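Local coordinates for CRISPR-associated protein, Cse2 family (Thermobifida fusca, PDB 4H79) that probably binds nucleic acid as the CasB (Cse2) subunit of the CRISPR-associated Cascade complex, at residues A91-R102 with T156-Y167. Residues are numbered along the deposited sequence; the frame is centred on the assembly and turned at random.
Sequences ALTLYAIHQQSR and TLLRRDAIPLDY
The backbones come closest at His98 and Arg159, CA to CA 5.2 Å, where helices 91-99 and 156-160 run roughly parallel, axes 8.9 Å apart, crossing at -33°. A type II beta turn runs from Gln99 to Arg102, and a Schellman motif at Ala162 closes the second helix. The chain then runs back to Tyr167, at the start of helix 167-176. The Tyr167 ring is a knob among Ala91, Leu94, Tyr95 and His98. Tyr95 CB lies over the centre of this ring, a CH-pi contact, and the Tyr95 ring turns its edge to the same face. Tyr167 OH and His98 ND1 share a hydrogen bond of 2.7 Å. His98 NE2 makes a weak bond to Ile163 O. The contact ties three helices of the all-helical Cse2 fold. Arg159 extends past the imidazole, CG anti to its backbone N (chi1 -178°). Its NE and NH2 grip Gln100 O side-on, at 2.8 and 2.9 Å, in the guanidinium plane. Arg102 bends at chi2 and chi3, with Ala162 CB over one guanidinium face, toward the rim. Arg102 NH2 hydrogen-bonds Arg159 O at 2.9 Å, tilted 33° from the carbonyl plane; Ala162 N reaches that oxygen from the opposite face.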
loop_
_atom_site.group_PDB
_atom_site.type_symbol
_atom_site.label_atom_id
_atom_site.label_comp_id
_atom_site.label_asym_id
_atom_site.label_seq_id
_atom_site.Cartn_x
_atom_site.Cartn_y
_atom_site.Cartn_z
ATOM N N ALA A 91 -1.059 3.406 -3.177
ATOM C CA ALA A 91 -1.568 2.686 -2.003
ATOM C C ALA A 91 -3.058 2.388 -2.141
ATOM O O ALA A 91 -3.502 1.255 -1.809
ATOM C CB ALA A 91 -1.288 3.463 -0.717
ATOM N N LEU A 92 -3.853 3.401 -2.519
ATOM C CA LEU A 92 -5.321 3.211 -2.680
ATOM C C LEU A 92 -5.640 2.198 -3.745
ATOM O O LEU A 92 -6.577 1.383 -3.565
ATOM C CB LEU A 92 -6.011 4.534 -3.059
ATOM C CG LEU A 92 -6.641 5.295 -1.876
ATOM C CD1 LEU A 92 -7.826 4.551 -1.254
ATOM C CD2 LEU A 92 -5.654 5.522 -0.828
ATOM N N THR A 93 -4.876 2.239 -4.852
ATOM C CA THR A 93 -5.130 1.246 -5.990
ATOM C C THR A 93 -4.804 -0.137 -5.501
ATOM O O THR A 93 -5.554 -1.114 -5.752
ATOM C CB THR A 93 -4.206 1.609 -7.183
ATOM O OG1 THR A 93 -4.565 2.949 -7.608
ATOM C CG2 THR A 93 -4.415 0.630 -8.355
ATOM N N LEU A 94 -3.649 -0.294 -4.801
ATOM C CA LEU A 94 -3.305 -1.624 -4.240
ATOM C C LEU A 94 -4.395 -2.097 -3.264
ATOM O O LEU A 94 -4.809 -3.274 -3.278
ATOM C CB LEU A 94 -1.921 -1.611 -3.511
ATOM C CG LEU A 94 -0.720 -1.395 -4.449
ATOM C CD1 LEU A 94 0.530 -1.177 -3.637
ATOM C CD2 LEU A 94 -0.552 -2.646 -5.380
ATOM N N TYR A 95 -4.830 -1.219 -2.373
ATOM C CA TYR A 95 -5.888 -1.637 -1.444
ATOM C C TYR A 95 -7.159 -2.128 -2.194
ATOM O O TYR A 95 -7.818 -3.124 -1.773
ATOM C CB TYR A 95 -6.262 -0.435 -0.472
ATOM C CG TYR A 95 -7.522 -0.817 0.301
ATOM C CD1 TYR A 95 -7.453 -1.784 1.343
ATOM C CD2 TYR A 95 -8.791 -0.246 -0.034
ATOM C CE1 TYR A 95 -8.619 -2.222 1.992
ATOM C CE2 TYR A 95 -9.944 -0.624 0.652
ATOM C CZ TYR A 95 -9.839 -1.619 1.650
ATOM O OH TYR A 95 -10.968 -2.022 2.342
ATOM N N ALA A 96 -7.555 -1.392 -3.258
ATOM C CA ALA A 96 -8.740 -1.786 -4.066
ATOM C C ALA A 96 -8.598 -3.186 -4.648
ATOM O O ALA A 96 -9.558 -3.949 -4.717
ATOM C CB ALA A 96 -8.957 -0.762 -5.195
ATOM N N ILE A 97 -7.396 -3.501 -5.094
ATOM C CA ILE A 97 -7.115 -4.861 -5.608
ATOM C C ILE A 97 -7.164 -5.867 -4.466
ATOM O O ILE A 97 -7.817 -6.924 -4.569
ATOM C CB ILE A 97 -5.691 -4.883 -6.221
ATOM C CG1 ILE A 97 -5.677 -4.072 -7.530
ATOM C CG2 ILE A 97 -5.264 -6.353 -6.526
ATOM C CD1 ILE A 97 -4.273 -3.716 -7.953
ATOM N N HIS A 98 -6.563 -5.491 -3.316
ATOM C CA HIS A 98 -6.517 -6.384 -2.111
ATOM C C HIS A 98 -7.863 -6.713 -1.547
ATOM O O HIS A 98 -8.168 -7.888 -1.222
ATOM C CB HIS A 98 -5.648 -5.629 -1.031
ATOM C CG HIS A 98 -5.052 -6.553 -0.018
ATOM N ND1 HIS A 98 -4.096 -6.150 0.852
ATOM C CD2 HIS A 98 -5.397 -7.887 0.317
ATOM C CE1 HIS A 98 -3.801 -7.214 1.692
ATOM N NE2 HIS A 98 -4.600 -8.272 1.353
ATOM N N GLN A 99 -8.745 -5.707 -1.450
ATOM C CA GLN A 99 -10.088 -5.882 -0.817
ATOM C C GLN A 99 -11.138 -6.598 -1.693
ATOM O O GLN A 99 -12.089 -7.189 -1.181
ATOM C CB GLN A 99 -10.640 -4.508 -0.369
ATOM C CG GLN A 99 -11.858 -4.622 0.566
ATOM C CD GLN A 99 -11.480 -5.271 1.919
ATOM O OE1 GLN A 99 -10.672 -4.720 2.679
ATOM N NE2 GLN A 99 -12.035 -6.441 2.214
ATOM N N GLN A 100 -10.929 -6.643 -3.010
ATOM C CA GLN A 100 -11.995 -7.051 -3.922
ATOM C C GLN A 100 -12.497 -8.472 -3.590
ATOM O O GLN A 100 -11.699 -9.435 -3.486
ATOM C CB GLN A 100 -11.515 -7.007 -5.394
ATOM C CG GLN A 100 -12.624 -7.480 -6.373
ATOM C CD GLN A 100 -12.145 -7.487 -7.816
ATOM O OE1 GLN A 100 -10.933 -7.672 -8.096
ATOM N NE2 GLN A 100 -13.069 -7.360 -8.749
ATOM N N SER A 101 -13.827 -8.568 -3.406
ATOM C CA SER A 101 -14.531 -9.823 -3.095
ATOM C C SER A 101 -14.084 -10.459 -1.772
ATOM O O SER A 101 -14.276 -11.646 -1.552
ATOM C CB SER A 101 -14.352 -10.867 -4.219
ATOM O OG SER A 101 -14.759 -10.293 -5.446
ATOM N N ARG A 102 -13.418 -9.701 -0.919
ATOM C CA ARG A 102 -13.082 -10.220 0.402
ATOM C C ARG A 102 -14.128 -9.615 1.304
ATOM O O ARG A 102 -14.019 -8.492 1.746
ATOM C CB ARG A 102 -11.683 -9.832 0.818
ATOM C CG ARG A 102 -10.536 -10.534 0.036
ATOM C CD ARG A 102 -9.611 -11.469 0.888
ATOM N NE ARG A 102 -10.391 -12.651 1.166
ATOM C CZ ARG A 102 -10.344 -13.804 0.479
ATOM N NH1 ARG A 102 -11.189 -14.787 0.783
ATOM N NH2 ARG A 102 -9.437 -14.009 -0.479
ATOM N N THR A 156 -1.580 -9.324 -4.612
ATOM C CA THR A 156 -2.443 -10.370 -5.167
ATOM C C THR A 156 -2.295 -11.672 -4.326
ATOM O O THR A 156 -3.290 -12.394 -4.054
ATOM C CB THR A 156 -2.105 -10.595 -6.644
ATOM O OG1 THR A 156 -2.403 -9.387 -7.365
ATOM C CG2 THR A 156 -2.982 -11.616 -7.227
ATOM N N LEU A 157 -1.039 -11.992 -3.983
ATOM C CA LEU A 157 -0.761 -13.218 -3.203
ATOM C C LEU A 157 -1.288 -13.049 -1.778
ATOM O O LEU A 157 -1.889 -13.952 -1.227
ATOM C CB LEU A 157 0.746 -13.569 -3.195
ATOM C CG LEU A 157 1.381 -13.896 -4.559
ATOM C CD1 LEU A 157 2.901 -14.030 -4.360
ATOM C CD2 LEU A 157 0.842 -15.190 -5.208
ATOM N N LEU A 158 -1.066 -11.855 -1.192
ATOM C CA LEU A 158 -1.616 -11.608 0.153
ATOM C C LEU A 158 -3.151 -11.747 0.172
ATOM O O LEU A 158 -3.708 -12.280 1.151
ATOM C CB LEU A 158 -1.244 -10.208 0.662
ATOM C CG LEU A 158 0.248 -9.940 0.839
ATOM C CD1 LEU A 158 0.433 -8.467 1.318
ATOM C CD2 LEU A 158 0.880 -10.954 1.905
ATOM N N ARG A 159 -3.822 -11.216 -0.868
ATOM C CA ARG A 159 -5.267 -11.331 -0.950
ATOM C C ARG A 159 -5.726 -12.767 -0.945
ATOM O O ARG A 159 -6.726 -13.108 -0.285
ATOM C CB ARG A 159 -5.778 -10.610 -2.248
ATOM C CG ARG A 159 -7.279 -10.669 -2.334
ATOM C CD ARG A 159 -7.843 -10.268 -3.740
ATOM N NE ARG A 159 -9.239 -10.695 -3.696
ATOM C CZ ARG A 159 -9.632 -11.957 -3.806
ATOM N NH1 ARG A 159 -8.741 -12.916 -4.145
ATOM N NH2 ARG A 159 -10.920 -12.236 -3.666
ATOM N N ARG A 160 -5.046 -13.631 -1.725
ATOM C CA ARG A 160 -5.448 -15.066 -1.849
ATOM C C ARG A 160 -5.412 -15.756 -0.464
ATOM O O ARG A 160 -6.245 -16.601 -0.181
ATOM C CB ARG A 160 -4.528 -15.799 -2.886
ATOM C CG ARG A 160 -4.961 -17.239 -3.227
ATOM C CD ARG A 160 -4.731 -17.535 -4.719
ATOM N NE ARG A 160 -5.598 -18.606 -5.221
ATOM C CZ ARG A 160 -5.284 -19.902 -5.173
ATOM N NH1 ARG A 160 -6.145 -20.825 -5.647
ATOM N NH2 ARG A 160 -4.107 -20.280 -4.652
ATOM N N ASP A 161 -4.490 -15.333 0.409
ATOM C CA ASP A 161 -4.348 -15.897 1.771
ATOM C C ASP A 161 -5.101 -15.049 2.805
ATOM O O ASP A 161 -5.012 -15.316 3.980
ATOM C CB ASP A 161 -2.852 -16.018 2.147
ATOM C CG ASP A 161 -2.226 -17.324 1.671
ATOM O OD1 ASP A 161 -2.715 -17.893 0.623
ATOM O OD2 ASP A 161 -1.300 -17.821 2.351
ATOM N N ALA A 162 -5.788 -13.994 2.347
ATOM C CA ALA A 162 -6.579 -13.106 3.218
ATOM C C ALA A 162 -5.703 -12.494 4.302
ATOM O O ALA A 162 -6.128 -12.381 5.464
ATOM C CB ALA A 162 -7.741 -13.909 3.871
ATOM N N ILE A 163 -4.457 -12.149 3.971
ATOM C CA ILE A 163 -3.559 -11.484 4.921
ATOM C C ILE A 163 -3.682 -9.955 4.711
ATOM O O ILE A 163 -3.396 -9.451 3.588
ATOM C CB ILE A 163 -2.088 -11.912 4.627
ATOM C CG1 ILE A 163 -1.943 -13.447 4.796
ATOM C CG2 ILE A 163 -1.066 -11.180 5.570
ATOM C CD1 ILE A 163 -0.709 -14.010 4.007
ATOM N N PRO A 164 -3.961 -9.209 5.782
ATOM C CA PRO A 164 -4.131 -7.773 5.709
ATOM C C PRO A 164 -2.782 -7.041 5.639
ATOM O O PRO A 164 -1.709 -7.596 5.950
ATOM C CB PRO A 164 -4.834 -7.457 7.058
ATOM C CG PRO A 164 -4.314 -8.477 7.994
ATOM C CD PRO A 164 -4.154 -9.721 7.167
ATOM N N LEU A 165 -2.826 -5.776 5.262
ATOM C CA LEU A 165 -1.674 -4.921 5.281
ATOM C C LEU A 165 -2.047 -3.525 5.870
ATOM O O LEU A 165 -3.187 -3.076 5.776
ATOM C CB LEU A 165 -1.199 -4.800 3.846
ATOM C CG LEU A 165 0.136 -4.365 3.422
ATOM C CD1 LEU A 165 1.216 -5.286 4.039
ATOM C CD2 LEU A 165 0.129 -4.388 1.826
ATOM N N ASP A 166 -1.078 -2.846 6.477
ATOM C CA ASP A 166 -1.317 -1.468 6.947
ATOM C C ASP A 166 -1.044 -0.508 5.804
ATOM O O ASP A 166 0.149 -0.198 5.479
ATOM C CB ASP A 166 -0.384 -1.164 8.126
ATOM C CG ASP A 166 -0.608 0.211 8.692
ATOM O OD1 ASP A 166 -1.108 1.142 7.967
ATOM O OD2 ASP A 166 -0.248 0.349 9.885
ATOM N N TYR A 167 -2.127 -0.063 5.132
ATOM C CA TYR A 167 -1.982 0.856 3.973
ATOM C C TYR A 167 -1.496 2.261 4.306
ATOM O O TYR A 167 -0.844 2.939 3.447
ATOM C CB TYR A 167 -3.266 0.898 3.121
ATOM C CG TYR A 167 -3.249 -0.354 2.228
ATOM C CD1 TYR A 167 -2.582 -0.342 0.956
ATOM C CD2 TYR A 167 -3.850 -1.561 2.665
ATOM C CE1 TYR A 167 -2.539 -1.527 0.180
ATOM C CE2 TYR A 167 -3.817 -2.756 1.891
ATOM C CZ TYR A 167 -3.139 -2.724 0.651
ATOM O OH TYR A 167 -3.079 -3.864 -0.145
#